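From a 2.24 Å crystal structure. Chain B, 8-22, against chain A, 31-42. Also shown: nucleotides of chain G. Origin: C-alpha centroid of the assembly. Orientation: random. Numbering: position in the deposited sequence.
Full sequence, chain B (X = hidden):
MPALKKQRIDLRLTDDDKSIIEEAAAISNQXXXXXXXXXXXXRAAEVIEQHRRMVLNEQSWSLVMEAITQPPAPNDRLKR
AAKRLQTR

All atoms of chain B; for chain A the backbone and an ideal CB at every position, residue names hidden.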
ATOM      1  N   ARG B   8       6.566  25.317   4.088  1.00 66.84           N
ATOM      2  CA  ARG B   8       7.400  24.553   4.969  1.00 62.42           C
ATOM      3  C   ARG B   8       6.723  24.233   6.262  1.00 58.75           C
ATOM      4  O   ARG B   8       5.741  24.835   6.608  1.00 58.00           O
ATOM      5  CB  ARG B   8       8.673  25.304   5.253  1.00 63.45           C
ATOM      6  CG  ARG B   8       8.478  26.492   6.132  1.00 65.16           C
ATOM      7  CD  ARG B   8       9.753  27.283   6.150  1.00 64.57           C
ATOM      8  NE  ARG B   8      10.750  26.631   6.961  1.00 62.50           N
ATOM      9  CZ  ARG B   8      12.046  26.747   6.770  1.00 59.94           C
ATOM     10  NH1 ARG B   8      12.505  27.484   5.796  1.00 59.07           N
ATOM     11  NH2 ARG B   8      12.873  26.129   7.563  1.00 58.78           N
ATOM     12  N   ILE B   9       7.276  23.241   6.944  1.00 58.41           N
ATOM     13  CA  ILE B   9       6.836  22.777   8.235  1.00 54.95           C
ATOM     14  C   ILE B   9       8.092  22.539   9.051  1.00 55.31           C
ATOM     15  O   ILE B   9       9.007  21.918   8.578  1.00 55.79           O
ATOM     16  CB  ILE B   9       6.050  21.477   8.138  1.00 52.01           C
ATOM     17  CG1 ILE B   9       4.648  21.751   7.647  1.00 51.04           C
ATOM     18  CG2 ILE B   9       5.960  20.817   9.479  1.00 51.37           C
ATOM     19  CD1 ILE B   9       3.699  20.600   7.790  1.00 49.85           C
ATOM     20  N   ASP B  10       8.150  23.082  10.254  1.00 51.55           N
ATOM     21  CA  ASP B  10       9.287  22.903  11.126  1.00 52.88           C
ATOM     22  C   ASP B  10       8.850  22.041  12.307  1.00 53.79           C
ATOM     23  O   ASP B  10       7.799  22.254  12.841  1.00 52.98           O
ATOM     24  CB  ASP B  10       9.823  24.249  11.551  1.00 54.17           C
ATOM     25  CG  ASP B  10      10.332  25.065  10.398  1.00 57.16           C
ATOM     26  OD1 ASP B  10       9.531  25.672   9.702  1.00 59.00           O
ATOM     27  OD2 ASP B  10      11.541  25.142  10.204  1.00 58.26           O
ATOM     28  N   LEU B  11       9.677  21.079  12.703  1.00 53.86           N
ATOM     29  CA  LEU B  11       9.357  20.095  13.726  1.00 54.48           C
ATOM     30  C   LEU B  11      10.421  20.087  14.809  1.00 55.47           C
ATOM     31  O   LEU B  11      11.618  20.191  14.522  1.00 55.95           O
ATOM     32  CB  LEU B  11       9.263  18.669  13.154  1.00 54.97           C
ATOM     33  CG  LEU B  11       8.203  18.199  12.152  1.00 55.78           C
ATOM     34  CD1 LEU B  11       6.818  18.725  12.500  1.00 55.52           C
ATOM     35  CD2 LEU B  11       8.593  18.565  10.734  1.00 55.70           C
ATOM     36  N   ARG B  12       9.972  19.967  16.053  1.00 56.62           N
ATOM     37  CA  ARG B  12      10.798  19.498  17.153  1.00 55.73           C
ATOM     38  C   ARG B  12      10.323  18.104  17.536  1.00 54.95           C
ATOM     39  O   ARG B  12       9.116  17.847  17.586  1.00 53.82           O
ATOM     40  CB  ARG B  12      10.724  20.428  18.368  1.00 54.89           C
ATOM     41  CG  ARG B  12      11.327  21.811  18.165  1.00 53.80           C
ATOM     42  CD  ARG B  12      11.150  22.663  19.421  1.00 54.59           C
ATOM     43  NE  ARG B  12      11.463  24.075  19.205  1.00 55.12           N
ATOM     44  CZ  ARG B  12      12.683  24.598  19.314  1.00 56.89           C
ATOM     45  NH1 ARG B  12      13.715  23.829  19.638  1.00 57.38           N
ATOM     46  NH2 ARG B  12      12.870  25.895  19.101  1.00 57.03           N
ATOM     47  N   LEU B  13      11.268  17.202  17.794  1.00 52.65           N
ATOM     48  CA  LEU B  13      10.916  15.842  18.179  1.00 55.31           C
ATOM     49  C   LEU B  13      12.043  15.235  19.000  1.00 56.30           C
ATOM     50  O   LEU B  13      13.169  15.739  19.025  1.00 56.65           O
ATOM     51  CB  LEU B  13      10.600  14.956  16.962  1.00 56.68           C
ATOM     52  CG  LEU B  13      11.229  15.193  15.585  1.00 58.06           C
ATOM     53  CD1 LEU B  13      12.743  15.300  15.646  1.00 58.94           C
ATOM     54  CD2 LEU B  13      10.816  14.071  14.645  1.00 57.41           C
ATOM     55  N   THR B  14      11.715  14.143  19.683  1.00 57.20           N
ATOM     56  CA  THR B  14      12.687  13.434  20.497  1.00 59.03           C
ATOM     57  C   THR B  14      13.718  12.730  19.617  1.00 60.70           C
ATOM     58  O   THR B  14      13.526  12.541  18.413  1.00 59.25           O
ATOM     59  CB  THR B  14      11.988  12.411  21.393  1.00 58.23           C
ATOM     60  OG1 THR B  14      11.344  11.423  20.579  1.00 56.55           O
ATOM     61  CG2 THR B  14      10.945  13.093  22.266  1.00 58.63           C
ATOM     62  N   ASP B  15      14.833  12.344  20.243  1.00 58.69           N
ATOM     63  CA  ASP B  15      15.829  11.534  19.548  1.00 61.48           C
ATOM     64  C   ASP B  15      15.239  10.200  19.115  1.00 60.38           C
ATOM     65  O   ASP B  15      15.576   9.681  18.045  1.00 57.28           O
ATOM     66  CB  ASP B  15      17.041  11.299  20.448  1.00 66.23           C
ATOM     67  CG  ASP B  15      17.680  12.585  20.912  1.00 71.48           C
ATOM     68  OD1 ASP B  15      16.965  13.604  21.023  1.00 74.09           O
ATOM     69  OD2 ASP B  15      18.900  12.571  21.173  1.00 74.37           O
ATOM     70  N   ASP B  16      14.352   9.635  19.936  1.00 60.41           N
ATOM     71  CA  ASP B  16      13.744   8.347  19.618  1.00 64.93           C
ATOM     72  C   ASP B  16      12.908   8.438  18.347  1.00 57.11           C
ATOM     73  O   ASP B  16      13.062   7.625  17.429  1.00 54.10           O
ATOM     74  CB  ASP B  16      12.893   7.873  20.797  1.00 77.51           C
ATOM     75  CG  ASP B  16      12.270   6.507  20.563  1.00 91.08           C
ATOM     76  OD1 ASP B  16      11.224   6.434  19.883  1.00 97.54           O
ATOM     77  OD2 ASP B  16      12.823   5.505  21.066  1.00 96.27           O
ATOM     78  N   ASP B  17      12.020   9.432  18.275  1.00 60.14           N
ATOM     79  CA  ASP B  17      11.189   9.590  17.086  1.00 57.32           C
ATOM     80  C   ASP B  17      12.034   9.927  15.863  1.00 51.49           C
ATOM     81  O   ASP B  17      11.805   9.387  14.775  1.00 49.37           O
ATOM     82  CB  ASP B  17      10.131  10.664  17.326  1.00 60.30           C
ATOM     83  CG  ASP B  17       9.089  10.236  18.337  1.00 64.02           C
ATOM     84  OD1 ASP B  17       9.031   9.028  18.651  1.00 69.88           O
ATOM     85  OD2 ASP B  17       8.330  11.104  18.818  1.00 65.07           O
ATOM     86  N   LYS B  18      13.024  10.807  16.028  1.00 52.94           N
ATOM     87  CA  LYS B  18      13.888  11.172  14.909  1.00 52.38           C
ATOM     88  C   LYS B  18      14.682   9.974  14.400  1.00 53.88           C
ATOM     89  O   LYS B  18      14.833   9.791  13.186  1.00 50.31           O
ATOM     90  CB  LYS B  18      14.829  12.300  15.332  1.00 51.88           C
ATOM     91  CG  LYS B  18      15.886  12.653  14.301  1.00 51.32           C
ATOM     92  CD  LYS B  18      15.392  13.694  13.318  1.00 51.53           C
ATOM     93  CE  LYS B  18      16.482  14.079  12.328  1.00 51.69           C
ATOM     94  NZ  LYS B  18      17.331  15.198  12.831  1.00 53.81           N
ATOM     95  N   SER B  19      15.180   9.136  15.312  1.00 51.14           N
ATOM     96  CA  SER B  19      16.015   8.007  14.912  1.00 54.34           C
ATOM     97  C   SER B  19      15.210   6.962  14.148  1.00 52.70           C
ATOM     98  O   SER B  19      15.658   6.454  13.113  1.00 50.89           O
ATOM     99  CB  SER B  19      16.683   7.385  16.138  1.00 59.13           C
ATOM    100  OG  SER B  19      15.715   6.921  17.063  1.00 67.60           O
ATOM    101  N   ILE B  20      14.018   6.620  14.647  1.00 53.40           N
ATOM    102  CA  ILE B  20      13.224   5.587  13.988  1.00 53.19           C
ATOM    103  C   ILE B  20      12.691   6.078  12.648  1.00 50.20           C
ATOM    104  O   ILE B  20      12.465   5.277  11.733  1.00 49.93           O
ATOM    105  CB  ILE B  20      12.085   5.103  14.908  1.00 55.69           C
ATOM    106  CG1 ILE B  20      11.022   6.191  15.080  1.00 58.12           C
ATOM    107  CG2 ILE B  20      12.641   4.650  16.251  1.00 58.06           C
ATOM    108  CD1 ILE B  20       9.739   5.698  15.715  1.00 60.10           C
ATOM    109  N   ILE B  21      12.479   7.388  12.502  1.00 50.31           N
ATOM    110  CA  ILE B  21      12.085   7.929  11.204  1.00 49.85           C
ATOM    111  C   ILE B  21      13.252   7.863  10.226  1.00 50.41           C
ATOM    112  O   ILE B  21      13.079   7.503   9.055  1.00 51.10           O
ATOM    113  CB  ILE B  21      11.551   9.367  11.362  1.00 48.18           C
ATOM    114  CG1 ILE B  21      10.178   9.358  12.038  1.00 47.39           C
ATOM    115  CG2 ILE B  21      11.467  10.063  10.010  1.00 46.05           C
ATOM    116  CD1 ILE B  21       9.661  10.736  12.393  1.00 47.65           C
ATOM    117  N   GLU B  22      14.458   8.202  10.691  1.00 48.51           N
ATOM    118  CA  GLU B  22      15.636   8.145   9.830  1.00 50.75           C
ATOM    119  C   GLU B  22      15.878   6.731   9.322  1.00 49.31           C
ATOM    120  O   GLU B  22      16.259   6.535   8.161  1.00 45.64           O
ATOM    121  CB  GLU B  22      16.864   8.649  10.590  1.00 54.74           C
ATOM    122  CG  GLU B  22      16.958  10.161  10.719  1.00 59.45           C
ATOM    123  CD  GLU B  22      18.183  10.600  11.501  1.00 64.71           C
ATOM    124  OE1 GLU B  22      18.761   9.760  12.222  1.00 68.21           O
ATOM    125  OE2 GLU B  22      18.570  11.783  11.394  1.00 67.27           O
TER
ATOM    126  N   UNK A  31      -1.865  20.065  17.175  1.00 53.30           N
ATOM    127  CA  UNK A  31      -0.894  20.947  16.543  1.00 52.78           C
ATOM    128  C   UNK A  31      -0.261  20.244  15.344  1.00 52.91           C
ATOM    129  O   UNK A  31      -0.296  19.017  15.219  1.00 52.99           O
ATOM    130  CB  UNK A  31       0.179  21.378  17.545  1.00 52.78           C
ATOM    131  N   UNK A  32       0.322  21.046  14.450  1.00 49.72           N
ATOM    132  CA  UNK A  32       1.011  20.488  13.289  1.00 50.68           C
ATOM    133  C   UNK A  32       2.115  19.530  13.718  1.00 50.29           C
ATOM    134  O   UNK A  32       2.367  18.523  13.045  1.00 49.09           O
ATOM    135  CB  UNK A  32       1.593  21.608  12.424  1.00 50.68           C
ATOM    136  N   UNK A  33       2.776  19.807  14.845  1.00 51.24           N
ATOM    137  CA  UNK A  33       3.855  18.937  15.301  1.00 50.53           C
ATOM    138  C   UNK A  33       3.330  17.562  15.702  1.00 51.55           C
ATOM    139  O   UNK A  33       3.859  16.536  15.261  1.00 49.64           O
ATOM    140  CB  UNK A  33       4.592  19.580  16.478  1.00 50.53           C
ATOM    141  N   UNK A  34       2.296  17.519  16.548  1.00 49.05           N
ATOM    142  CA  UNK A  34       1.699  16.240  16.932  1.00 52.28           C
ATOM    143  C   UNK A  34       1.268  15.444  15.705  1.00 47.87           C
ATOM    144  O   UNK A  34       1.689  14.298  15.520  1.00 46.55           O
ATOM    145  CB  UNK A  34       0.502  16.467  17.857  1.00 52.28           C
ATOM    146  N   UNK A  35       0.432  16.041  14.852  1.00 49.88           N
ATOM    147  CA  UNK A  35      -0.107  15.315  13.707  1.00 47.50           C
ATOM    148  C   UNK A  35       1.003  14.777  12.807  1.00 45.53           C
ATOM    149  O   UNK A  35       0.934  13.634  12.346  1.00 41.83           O
ATOM    150  CB  UNK A  35      -1.040  16.221  12.901  1.00 47.50           C
ATOM    151  N   UNK A  36       2.034  15.584  12.551  1.00 45.44           N
ATOM    152  CA  UNK A  36       3.059  15.189  11.590  1.00 45.46           C
ATOM    153  C   UNK A  36       3.995  14.147  12.194  1.00 48.19           C
ATOM    154  O   UNK A  36       4.275  13.113  11.578  1.00 48.88           O
ATOM    155  CB  UNK A  36       3.856  16.410  11.126  1.00 45.46           C
ATOM    156  N   UNK A  37       4.480  14.390  13.415  1.00 47.17           N
ATOM    157  CA  UNK A  37       5.457  13.479  14.004  1.00 49.49           C
ATOM    158  C   UNK A  37       4.798  12.165  14.406  1.00 52.44           C
ATOM    159  O   UNK A  37       5.391  11.090  14.259  1.00 51.68           O
ATOM    160  CB  UNK A  37       6.129  14.126  15.217  1.00 49.49           C
ATOM    161  N   UNK A  38       3.556  12.220  14.895  1.00 51.57           N
ATOM    162  CA  UNK A  38       2.865  10.982  15.246  1.00 51.91           C
ATOM    163  C   UNK A  38       2.572  10.141  14.011  1.00 50.72           C
ATOM    164  O   UNK A  38       2.767   8.922  14.032  1.00 51.11           O
ATOM    165  CB  UNK A  38       1.564  11.292  15.988  1.00 51.91           C
ATOM    166  N   UNK A  39       2.111  10.769  12.925  1.00 49.69           N
ATOM    167  CA  UNK A  39       1.844  10.021  11.700  1.00 48.85           C
ATOM    168  C   UNK A  39       3.112   9.366  11.167  1.00 48.82           C
ATOM    169  O   UNK A  39       3.092   8.205  10.742  1.00 47.68           O
ATOM    170  CB  UNK A  39       1.241  10.940  10.636  1.00 48.85           C
ATOM    171  N   UNK A  40       4.227  10.098  11.186  1.00 48.46           N
ATOM    172  CA  UNK A  40       5.475   9.570  10.651  1.00 49.31           C
ATOM    173  C   UNK A  40       6.063   8.494  11.557  1.00 50.41           C
ATOM    174  O   UNK A  40       6.611   7.500  11.067  1.00 47.93           O
ATOM    175  CB  UNK A  40       6.487  10.701  10.458  1.00 49.31           C
ATOM    176  N   UNK A  41       5.961   8.672  12.877  1.00 49.43           N
ATOM    177  CA  UNK A  41       6.647   7.763  13.789  1.00 52.21           C
ATOM    178  C   UNK A  41       5.954   6.410  13.910  1.00 54.60           C
ATOM    179  O   UNK A  41       6.635   5.392  14.074  1.00 52.98           O
ATOM    180  CB  UNK A  41       6.758   8.406  15.173  1.00 52.21           C
ATOM    181  N   UNK A  42       4.621   6.359  13.834  1.00 51.85           N
ATOM    182  CA  UNK A  42       3.963   5.058  13.834  1.00 55.22           C
ATOM    183  C   UNK A  42       3.981   4.408  12.459  1.00 50.34           C
ATOM    184  O   UNK A  42       3.928   3.177  12.368  1.00 48.75           O
ATOM    185  CB  UNK A  42       2.519   5.199  14.321  1.00 55.22           C
TER
ATOM    186  P    DT G   6       2.540  23.664  15.691  1.00 55.27           P
ATOM    187  OP1  DT G   6       1.085  23.632  15.439  1.00 56.16           O
ATOM    188  OP2  DT G   6       3.368  22.503  15.289  1.00 58.41           O
ATOM    189  O5'  DT G   6       3.158  24.975  15.014  1.00 55.32           O
ATOM    190  C5'  DT G   6       2.643  26.253  15.357  1.00 55.90           C
ATOM    191  C4'  DT G   6       3.541  27.362  14.838  1.00 56.13           C
ATOM    192  O4'  DT G   6       4.823  27.308  15.496  1.00 54.37           O
ATOM    193  C3'  DT G   6       3.840  27.321  13.332  1.00 57.61           C
ATOM    194  O3'  DT G   6       3.269  28.468  12.699  1.00 62.41           O
ATOM    195  C2'  DT G   6       5.379  27.330  13.251  1.00 53.60           C
ATOM    196  C1'  DT G   6       5.765  27.860  14.624  1.00 54.20           C
ATOM    197  N1   DT G   6       7.131  27.466  15.076  1.00 54.25           N
ATOM    198  C2   DT G   6       8.019  28.446  15.450  1.00 53.79           C
ATOM    199  O2   DT G   6       7.750  29.634  15.433  1.00 55.44           O
ATOM    200  N3   DT G   6       9.245  27.988  15.849  1.00 54.44           N
ATOM    201  C4   DT G   6       9.666  26.672  15.909  1.00 53.59           C
ATOM    202  O4   DT G   6      10.792  26.360  16.284  1.00 53.19           O
ATOM    203  C5   DT G   6       8.686  25.691  15.502  1.00 52.36           C
ATOM    204  C7   DT G   6       9.027  24.230  15.526  1.00 51.97           C
ATOM    205  C6   DT G   6       7.479  26.130  15.111  1.00 52.81           C
ATOM    206  P    DG G   5       6.165  20.839  20.642  1.00 63.24           P
ATOM    207  OP1  DG G   5       5.187  19.734  20.752  1.00 64.46           O
ATOM    208  OP2  DG G   5       7.495  20.584  20.047  1.00 62.70           O
ATOM    209  O5'  DG G   5       5.488  22.038  19.835  1.00 61.03           O
ATOM    210  C5'  DG G   5       4.326  22.676  20.351  1.00 57.98           C
ATOM    211  C4'  DG G   5       3.849  23.765  19.408  1.00 55.18           C
ATOM    212  O4'  DG G   5       4.683  24.941  19.562  1.00 53.60           O
ATOM    213  C3'  DG G   5       3.893  23.396  17.929  1.00 54.30           C
ATOM    214  O3'  DG G   5       2.751  23.919  17.262  1.00 53.47           O
ATOM    215  C2'  DG G   5       5.191  24.038  17.435  1.00 54.44           C
ATOM    216  C1'  DG G   5       5.336  25.254  18.347  1.00 55.14           C
ATOM    217  N9   DG G   5       6.730  25.583  18.648  1.00 57.52           N
ATOM    218  C8   DG G   5       7.761  24.697  18.860  1.00 57.04           C
ATOM    219  N7   DG G   5       8.902  25.277  19.110  1.00 57.10           N
ATOM    220  C5   DG G   5       8.612  26.635  19.065  1.00 57.76           C
ATOM    221  C6   DG G   5       9.458  27.755  19.258  1.00 59.10           C
ATOM    222  O6   DG G   5      10.669  27.767  19.518  1.00 59.36           O
ATOM    223  N1   DG G   5       8.763  28.954  19.123  1.00 59.32           N
ATOM    224  C2   DG G   5       7.423  29.058  18.836  1.00 59.26           C
ATOM    225  N2   DG G   5       6.931  30.302  18.743  1.00 59.45           N
ATOM    226  N3   DG G   5       6.619  28.018  18.652  1.00 59.50           N
ATOM    227  C4   DG G   5       7.279  26.842  18.781  1.00 58.00           C
ATOM    228  P    DC G   8       7.263  31.406   7.152  1.00 62.68           P
ATOM    229  OP1  DC G   8       6.503  32.404   6.368  1.00 64.09           O
ATOM    230  OP2  DC G   8       7.186  29.973   6.792  1.00 62.28           O
ATOM    231  O5'  DC G   8       8.801  31.843   7.162  1.00 64.33           O
ATOM    232  C5'  DC G   8       9.161  33.143   7.610  1.00 66.22           C
ATOM    233  C4'  DC G   8      10.639  33.402   7.392  1.00 67.27           C
ATOM    234  O4'  DC G   8      11.410  32.675   8.380  1.00 66.66           O
ATOM    235  C3'  DC G   8      11.170  32.979   6.021  1.00 68.05           C
ATOM    236  O3'  DC G   8      11.846  34.068   5.403  1.00 73.02           O
ATOM    237  C2'  DC G   8      12.120  31.815   6.324  1.00 65.71           C
ATOM    238  C1'  DC G   8      12.525  32.079   7.767  1.00 65.84           C
ATOM    239  N1   DC G   8      12.856  30.837   8.519  1.00 62.43           N
ATOM    240  C2   DC G   8      14.160  30.630   8.982  1.00 61.41           C
ATOM    241  O2   DC G   8      15.022  31.490   8.761  1.00 61.17           O
ATOM    242  N3   DC G   8      14.441  29.491   9.664  1.00 61.37           N
ATOM    243  C4   DC G   8      13.482  28.588   9.882  1.00 59.46           C
ATOM    244  N4   DC G   8      13.805  27.482  10.558  1.00 58.46           N
ATOM    245  C5   DC G   8      12.149  28.782   9.416  1.00 59.06           C
ATOM    246  C6   DC G   8      11.884  29.908   8.746  1.00 60.14           C

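Position 31 has phi/psi of -60/160 and directly precedes a helix, and its ideal CB has nothing of chain B within 5.5 Å. An N-cap residue such as Ser, Thr, Asp or Asn would suit it. Thr A31 OG1 accepts from the backbone N of position 34 at 3.2 Å.

At 32, CA-to-CB points toward chain B and the ideal CB lies 5.2 Å from Ile B9 CD1, which leaves room for a branched or long aliphatic chain. In Ile A32, CG2 packs 3.7 Å from Ile B9 CD1, and N donates to OP1 of DT6 at 2.9 Å.

Position 33 points sideways, between the strand and the DNA backbone. Its ideal CB is 4.6 Å from Leu B11 CD1, and OP2 of DT6 lies nearby, so a small donor, Ser or Thr, would serve. In Thr A33, OG1 donates to OP2 of DT6 at 2.7 Å, while CG2 reaches 3.6 Å from Arg B12 O.

Position 34 points away and tolerates many polar residues; Gln A34 returns OE1 to Thr A31 N at 3.2 Å. Position 35 is out of reach, so chain B sets no preference there; it is Phe A35.

Position 36 points toward chain B, its ideal CB 4.0 Å from Leu B11 CD1 and 5.2 Å from Ile B9 CG2, suiting an aliphatic residue such as Val, Ile or Leu. Val A36 places CG1 3.8 Å from Leu B11 CD1 and CG2 4.2 Å from Ile B9 CD1.

Position 37 has mixed surroundings: its ideal CB is 4.7 Å from Leu B13 CD2 and 5.2 Å from Asp B17 OD2. An aliphatic residue fits, and Thr or a basic residue could answer the carboxylate. Val A37 takes the apolar option, CG2 lying 3.9 Å from Leu B13 CD2 and 4.0 Å from Leu B11 CG; CG1 approaches Asp B17 OD2 at 3.7 Å without a hydrogen bond.

The ideal CB atoms of 38, 39 and 42 have nothing of chain B within 5.5 Å, so chain B sets no preference; they are Ala A38, Ser A39, whose OG donates to Phe A35 O at 2.7 Å, and Glu A42.

At 40 the ideal CB already stands 3.7 Å from Ile B21 CD1, so a small residue suits. Ala A40 makes this contact with CB itself.

The ideal CB of 41 lies 4.1 Å from Ile B20 CD1 and 4.2 Å from Asp B17 OD1, compatible with Ala, Ser or Thr. Ser A41 turns OG (chi1 p) to Val A37 O at 3.0 Å, while Ile B20 CD1 touches its carbonyl O at 3.5 Å.

Chain A (31-42) TITQFVVASASE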
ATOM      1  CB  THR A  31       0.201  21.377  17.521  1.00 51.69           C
ATOM      2  OG1 THR A  31       1.173  20.335  17.643  1.00 49.34           O
ATOM      3  CG2 THR A  31      -0.392  21.649  18.896  1.00 51.60           C
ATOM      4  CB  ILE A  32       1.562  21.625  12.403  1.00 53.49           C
ATOM      5  CG1 ILE A  32       0.459  22.633  12.083  1.00 55.82           C
ATOM      6  CG2 ILE A  32       2.156  21.066  11.118  1.00 54.05           C
ATOM      7  CD1 ILE A  32      -0.763  22.016  11.444  1.00 55.92           C
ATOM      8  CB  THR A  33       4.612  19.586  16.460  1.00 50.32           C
ATOM      9  OG1 THR A  33       5.300  20.749  15.985  1.00 51.22           O
ATOM     10  CG2 THR A  33       5.629  18.614  17.037  1.00 52.28           C
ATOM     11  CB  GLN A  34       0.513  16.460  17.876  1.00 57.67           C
ATOM     12  CG  GLN A  34       0.648  17.684  18.756  1.00 64.37           C
ATOM     13  CD  GLN A  34      -0.429  17.782  19.822  1.00 67.68           C
ATOM     14  OE1 GLN A  34      -1.608  17.927  19.506  1.00 68.03           O
ATOM     15  NE2 GLN A  34      -0.024  17.756  21.086  1.00 70.63           N
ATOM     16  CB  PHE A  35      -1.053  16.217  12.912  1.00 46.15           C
ATOM     17  CG  PHE A  35      -1.809  15.494  11.834  1.00 46.18           C
ATOM     18  CD1 PHE A  35      -1.273  15.350  10.562  1.00 45.04           C
ATOM     19  CD2 PHE A  35      -3.058  14.952  12.094  1.00 47.29           C
ATOM     20  CE1 PHE A  35      -1.968  14.680   9.572  1.00 44.65           C
ATOM     21  CE2 PHE A  35      -3.759  14.282  11.109  1.00 48.33           C
ATOM     22  CZ  PHE A  35      -3.213  14.146   9.846  1.00 46.42           C
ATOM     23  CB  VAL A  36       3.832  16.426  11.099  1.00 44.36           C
ATOM     24  CG1 VAL A  36       5.131  16.013  10.432  1.00 43.47           C
ATOM     25  CG2 VAL A  36       2.978  17.242  10.137  1.00 42.10           C
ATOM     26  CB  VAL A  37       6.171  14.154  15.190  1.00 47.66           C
ATOM     27  CG1 VAL A  37       6.956  13.130  16.004  1.00 47.11           C
ATOM     28  CG2 VAL A  37       7.089  15.261  14.692  1.00 47.72           C
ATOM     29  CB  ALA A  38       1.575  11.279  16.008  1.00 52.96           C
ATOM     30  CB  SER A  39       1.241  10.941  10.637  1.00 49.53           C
ATOM     31  OG  SER A  39      -0.006  11.469  11.054  1.00 51.51           O
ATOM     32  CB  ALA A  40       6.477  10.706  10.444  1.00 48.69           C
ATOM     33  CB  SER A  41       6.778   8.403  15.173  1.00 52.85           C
ATOM     34  OG  SER A  41       5.518   8.503  15.810  1.00 54.83           O
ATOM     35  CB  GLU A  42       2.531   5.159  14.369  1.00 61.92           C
ATOM     36  CG  GLU A  42       1.633   6.163  13.694  1.00 68.70           C
ATOM     37  CD  GLU A  42       0.569   6.696  14.643  1.00 77.67           C
ATOM     38  OE1 GLU A  42      -0.577   6.913  14.200  1.00 80.67           O
ATOM     39  OE2 GLU A  42       0.883   6.892  15.838  1.00 78.37           O
TER
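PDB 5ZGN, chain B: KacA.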